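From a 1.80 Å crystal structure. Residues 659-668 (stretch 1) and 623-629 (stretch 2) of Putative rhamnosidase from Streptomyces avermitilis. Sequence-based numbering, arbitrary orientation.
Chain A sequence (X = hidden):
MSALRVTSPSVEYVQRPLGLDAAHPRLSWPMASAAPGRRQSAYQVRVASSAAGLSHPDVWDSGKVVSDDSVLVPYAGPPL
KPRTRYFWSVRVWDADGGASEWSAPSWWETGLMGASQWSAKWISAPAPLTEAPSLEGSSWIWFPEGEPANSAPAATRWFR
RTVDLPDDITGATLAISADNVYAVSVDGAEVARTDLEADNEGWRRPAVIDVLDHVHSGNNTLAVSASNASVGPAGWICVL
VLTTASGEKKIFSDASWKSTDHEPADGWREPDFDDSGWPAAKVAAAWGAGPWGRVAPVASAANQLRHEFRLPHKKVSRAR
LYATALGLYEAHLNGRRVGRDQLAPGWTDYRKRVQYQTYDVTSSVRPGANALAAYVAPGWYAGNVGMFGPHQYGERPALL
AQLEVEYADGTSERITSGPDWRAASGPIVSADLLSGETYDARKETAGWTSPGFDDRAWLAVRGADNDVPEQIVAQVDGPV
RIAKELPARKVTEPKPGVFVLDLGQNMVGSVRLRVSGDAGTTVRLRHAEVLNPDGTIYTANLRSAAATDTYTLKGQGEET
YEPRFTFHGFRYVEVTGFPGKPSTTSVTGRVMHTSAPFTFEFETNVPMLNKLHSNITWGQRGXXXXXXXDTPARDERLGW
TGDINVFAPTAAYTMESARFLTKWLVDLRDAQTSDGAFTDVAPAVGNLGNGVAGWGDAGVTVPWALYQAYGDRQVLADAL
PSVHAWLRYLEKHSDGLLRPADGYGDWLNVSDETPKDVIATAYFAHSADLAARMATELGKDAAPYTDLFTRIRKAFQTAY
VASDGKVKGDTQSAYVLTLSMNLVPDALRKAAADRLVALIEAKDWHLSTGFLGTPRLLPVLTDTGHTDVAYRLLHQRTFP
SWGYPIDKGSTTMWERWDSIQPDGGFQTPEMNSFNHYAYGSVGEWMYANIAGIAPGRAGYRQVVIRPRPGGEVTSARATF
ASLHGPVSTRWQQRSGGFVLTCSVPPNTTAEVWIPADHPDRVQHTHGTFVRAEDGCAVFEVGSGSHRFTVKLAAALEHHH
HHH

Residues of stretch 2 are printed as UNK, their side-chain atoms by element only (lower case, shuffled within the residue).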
# COMPACT_ATOMS: atom_id res chain seq x y z
N ARG A 659 -1.73 13.78 -1.97
CA ARG A 659 -1.79 13.11 -3.26
C ARG A 659 -2.18 11.63 -3.06
O ARG A 659 -2.95 11.07 -3.85
CB ARG A 659 -0.44 13.19 -3.96
CG ARG A 659 -0.04 14.60 -4.44
CD ARG A 659 1.37 14.54 -5.06
NE ARG A 659 2.34 14.24 -4.00
CZ ARG A 659 3.45 13.51 -4.18
NH1 ARG A 659 3.76 13.02 -5.37
NH2 ARG A 659 4.25 13.27 -3.14
N PHE A 660 -1.63 11.00 -2.01
CA PHE A 660 -1.83 9.55 -1.80
C PHE A 660 -3.30 9.25 -1.51
O PHE A 660 -3.88 8.36 -2.14
CB PHE A 660 -0.95 9.03 -0.65
CG PHE A 660 -0.84 7.51 -0.61
CD1 PHE A 660 -0.07 6.81 -1.57
CD2 PHE A 660 -1.49 6.78 0.38
CE1 PHE A 660 0.04 5.42 -1.53
CE2 PHE A 660 -1.39 5.39 0.43
CZ PHE A 660 -0.62 4.71 -0.53
N LEU A 661 -3.88 9.99 -0.58
CA LEU A 661 -5.29 9.74 -0.23
C LEU A 661 -6.28 10.32 -1.22
O LEU A 661 -7.36 9.76 -1.38
CB LEU A 661 -5.60 10.14 1.23
CG LEU A 661 -4.70 9.35 2.18
CD1 LEU A 661 -4.90 9.93 3.57
CD2 LEU A 661 -4.96 7.84 2.14
N THR A 662 -5.92 11.41 -1.91
CA THR A 662 -6.70 11.86 -3.09
C THR A 662 -6.85 10.74 -4.11
O THR A 662 -7.95 10.46 -4.57
CB THR A 662 -6.09 13.13 -3.76
OG1 THR A 662 -6.08 14.19 -2.80
CG2 THR A 662 -6.91 13.57 -4.98
N LYS A 663 -5.74 10.10 -4.46
CA LYS A 663 -5.74 8.98 -5.36
C LYS A 663 -6.63 7.85 -4.80
O LYS A 663 -7.46 7.30 -5.53
CB LYS A 663 -4.30 8.46 -5.57
CG LYS A 663 -4.20 7.30 -6.53
CD LYS A 663 -4.31 5.99 -5.79
CE LYS A 663 -4.04 4.82 -6.70
NZ LYS A 663 -4.24 3.57 -5.93
N TRP A 664 -6.45 7.52 -3.53
CA TRP A 664 -7.22 6.41 -2.96
C TRP A 664 -8.74 6.72 -2.96
O TRP A 664 -9.55 5.83 -3.18
CB TRP A 664 -6.76 6.04 -1.55
CG TRP A 664 -7.58 4.89 -1.00
CD1 TRP A 664 -7.52 3.58 -1.38
CD2 TRP A 664 -8.62 4.98 -0.01
NE1 TRP A 664 -8.44 2.84 -0.66
CE2 TRP A 664 -9.11 3.67 0.19
CE3 TRP A 664 -9.16 6.03 0.72
CZ2 TRP A 664 -10.15 3.39 1.09
CZ3 TRP A 664 -10.18 5.75 1.65
CH2 TRP A 664 -10.69 4.44 1.79
N LEU A 665 -9.10 7.96 -2.70
CA LEU A 665 -10.55 8.30 -2.71
C LEU A 665 -11.15 8.16 -4.10
O LEU A 665 -12.35 7.87 -4.24
CB LEU A 665 -10.78 9.70 -2.17
CG LEU A 665 -10.56 9.85 -0.66
CD1 LEU A 665 -10.38 11.34 -0.34
CD2 LEU A 665 -11.72 9.23 0.09
N VAL A 666 -10.35 8.36 -5.16
CA VAL A 666 -10.79 8.01 -6.48
C VAL A 666 -11.08 6.51 -6.58
O VAL A 666 -12.10 6.11 -7.18
CB VAL A 666 -9.77 8.41 -7.57
CG1 VAL A 666 -10.27 7.95 -8.94
CG2 VAL A 666 -9.62 9.92 -7.55
N ASP A 667 -10.21 5.68 -5.98
CA ASP A 667 -10.43 4.22 -5.97
C ASP A 667 -11.72 3.90 -5.21
O ASP A 667 -12.52 3.07 -5.64
CB ASP A 667 -9.31 3.46 -5.28
CG ASP A 667 -7.95 3.58 -5.99
OD1 ASP A 667 -7.91 3.65 -7.25
OD2 ASP A 667 -6.94 3.56 -5.24
N LEU A 668 -11.92 4.57 -4.08
CA LEU A 668 -13.10 4.29 -3.26
C LEU A 668 -14.39 4.62 -4.01
O LEU A 668 -15.32 3.81 -4.03
CB LEU A 668 -13.02 5.06 -1.96
CG LEU A 668 -14.19 4.79 -0.99
CD1 LEU A 668 -14.15 3.36 -0.45
CD2 LEU A 668 -14.11 5.82 0.13
N UNK A 623 2.62 0.83 5.13
CA UNK A 623 1.33 0.57 4.52
C UNK A 623 0.87 1.62 3.52
O UNK A 623 -0.33 1.69 3.16
c UNK A 623 0.29 0.46 5.64
o UNK A 623 -0.03 -1.88 5.83
n UNK A 623 0.94 -0.83 7.57
c UNK A 623 0.38 -0.85 6.36
N UNK A 624 1.79 2.49 3.10
CA UNK A 624 1.46 3.52 2.11
C UNK A 624 2.22 3.15 0.83
O UNK A 624 3.10 3.87 0.39
c UNK A 624 1.84 4.90 2.63
c UNK A 624 -0.41 7.72 3.86
c UNK A 624 -1.34 7.02 4.62
c UNK A 624 -1.26 5.64 4.74
c UNK A 624 0.72 5.64 3.33
c UNK A 624 -0.22 4.95 4.09
c UNK A 624 0.61 7.04 3.22
N UNK A 625 1.87 2.01 0.24
CA UNK A 625 2.43 1.51 -1.03
C UNK A 625 1.30 1.34 -2.03
O UNK A 625 0.57 0.35 -1.99
c UNK A 625 4.60 0.06 -0.52
c UNK A 625 5.12 -1.34 -0.91
c UNK A 625 4.75 0.29 1.00
c UNK A 625 3.12 0.16 -0.84
N UNK A 626 1.17 2.30 -2.94
CA UNK A 626 0.08 2.38 -3.96
C UNK A 626 -1.35 2.59 -3.39
O UNK A 626 -2.10 3.47 -3.87
o UNK A 626 -0.85 1.35 -5.94
c UNK A 626 0.11 1.18 -4.91
N UNK A 627 -1.72 1.80 -2.39
CA UNK A 627 -3.01 2.03 -1.67
C UNK A 627 -2.73 1.98 -0.18
O UNK A 627 -1.74 1.34 0.24
c UNK A 627 -3.76 -0.39 -1.57
c UNK A 627 -4.39 1.00 -3.57
c UNK A 627 -4.10 1.00 -2.06
N UNK A 628 -3.56 2.65 0.65
CA UNK A 628 -3.38 2.58 2.10
C UNK A 628 -3.83 1.17 2.60
O UNK A 628 -5.03 0.85 2.59
c UNK A 628 -4.75 3.44 0.27
c UNK A 628 -4.26 3.71 2.62
c UNK A 628 -5.36 3.84 1.60
N UNK A 629 -2.87 0.32 2.98
CA UNK A 629 -3.20 -1.07 3.26
C UNK A 629 -3.39 -1.31 4.75
O UNK A 629 -2.89 -0.54 5.57
c UNK A 629 -2.17 -2.07 2.70
o UNK A 629 -0.85 -1.70 3.12
c UNK A 629 -2.25 -2.13 1.21
O HOH W 1 -3.62 5.44 -2.53

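Position 623 carries four side-chain atoms: two carbons in a row, the second bonded to one oxygen and one nitrogen. None of them reaches the helix. That is a carboxamide on a single methylene, so the residue is Asn 623. It serves the loop instead: its backbone O accepts a hydrogen bond from the backbone N of position 629, and its amide offers both a donor and an acceptor for this buried setting.

Position 624 shows seven carbons, one leading into a six-membered ring with no heteroatom. One face of that ring lies against Phe 660 in an offset stack, with centroids 4.6 Å apart and planes at 18°, and CB also sits over a face of the Phe 660 ring, a CH-pi contact. This is Phe 624. The closest side-chain approach is from CD2 of Phe 624 to CD2 of Phe 660, 3.5 Å. A flat, apolar side chain suits a partner that is itself a flat ring.

Position 625 has four carbons, forked at the second. Its CA-to-CB bond points away from the helix, and only its backbone approaches, with N of 625 at 3.8 Å from CZ of Phe 660. The pattern is that of Leu 625. The branched chain is buried among other parts of the protein.

Position 626 has one carbon and one oxygen. Its CA-to-CB bond points away as well, and the backbone does the work here: N of 626 meets the edge of the Phe 660 ring, 3.6 Å from CE1, while O of 626 accepts a hydrogen bond from NZ of Lys 663 at 3.0 Å. The residue is Ser 626, and its hydroxyl is hydrogen-bonded elsewhere in the structure.

Position 627 has three carbons, with the first carrying the other two. Its CB lies 4.3 Å from CD1 of Trp 664. This beta-branched group is Val 627, a compact apolar side chain whose CG1 lies 3.5 Å from NZ of Lys 663.

At 628 three carbons close a ring onto the backbone N, and this ring lies over a face of the Trp 664 indole and also meets Leu 661. It is the mark of Pro 628. CG of Pro 628 stands 3.6 Å from the centroid of the five-membered ring of Trp 664, only 12° off the normal, and its CD is 3.2 Å from CD1 of Trp 664. The proline's compact ring fits over the indole face, and CG also reaches CD2 of Leu 661 at 4.1 Å.

Position 629 has a carbon bearing one oxygen and one carbon. Its CA-to-CB bond points away from the helix, which it does not touch. This is Thr 629, and its OG1 donates a hydrogen bond to OD1 of Asn 623 at 2.8 Å, which ties the two ends of the segment together.

The contact works by wrapping an irregular loop around Phe 660, while Trp 664, one turn further along the helix, receives the proline. Lys 663 adds a polar anchor, its NZ held also by a salt bridge to OD2 of Asp 667 at 2.8 Å. A water donates to both Ser 626 O and Phe 660 O, joining loop and helix backbones.

Stretch 2, residues 623-629: NFLSVPT
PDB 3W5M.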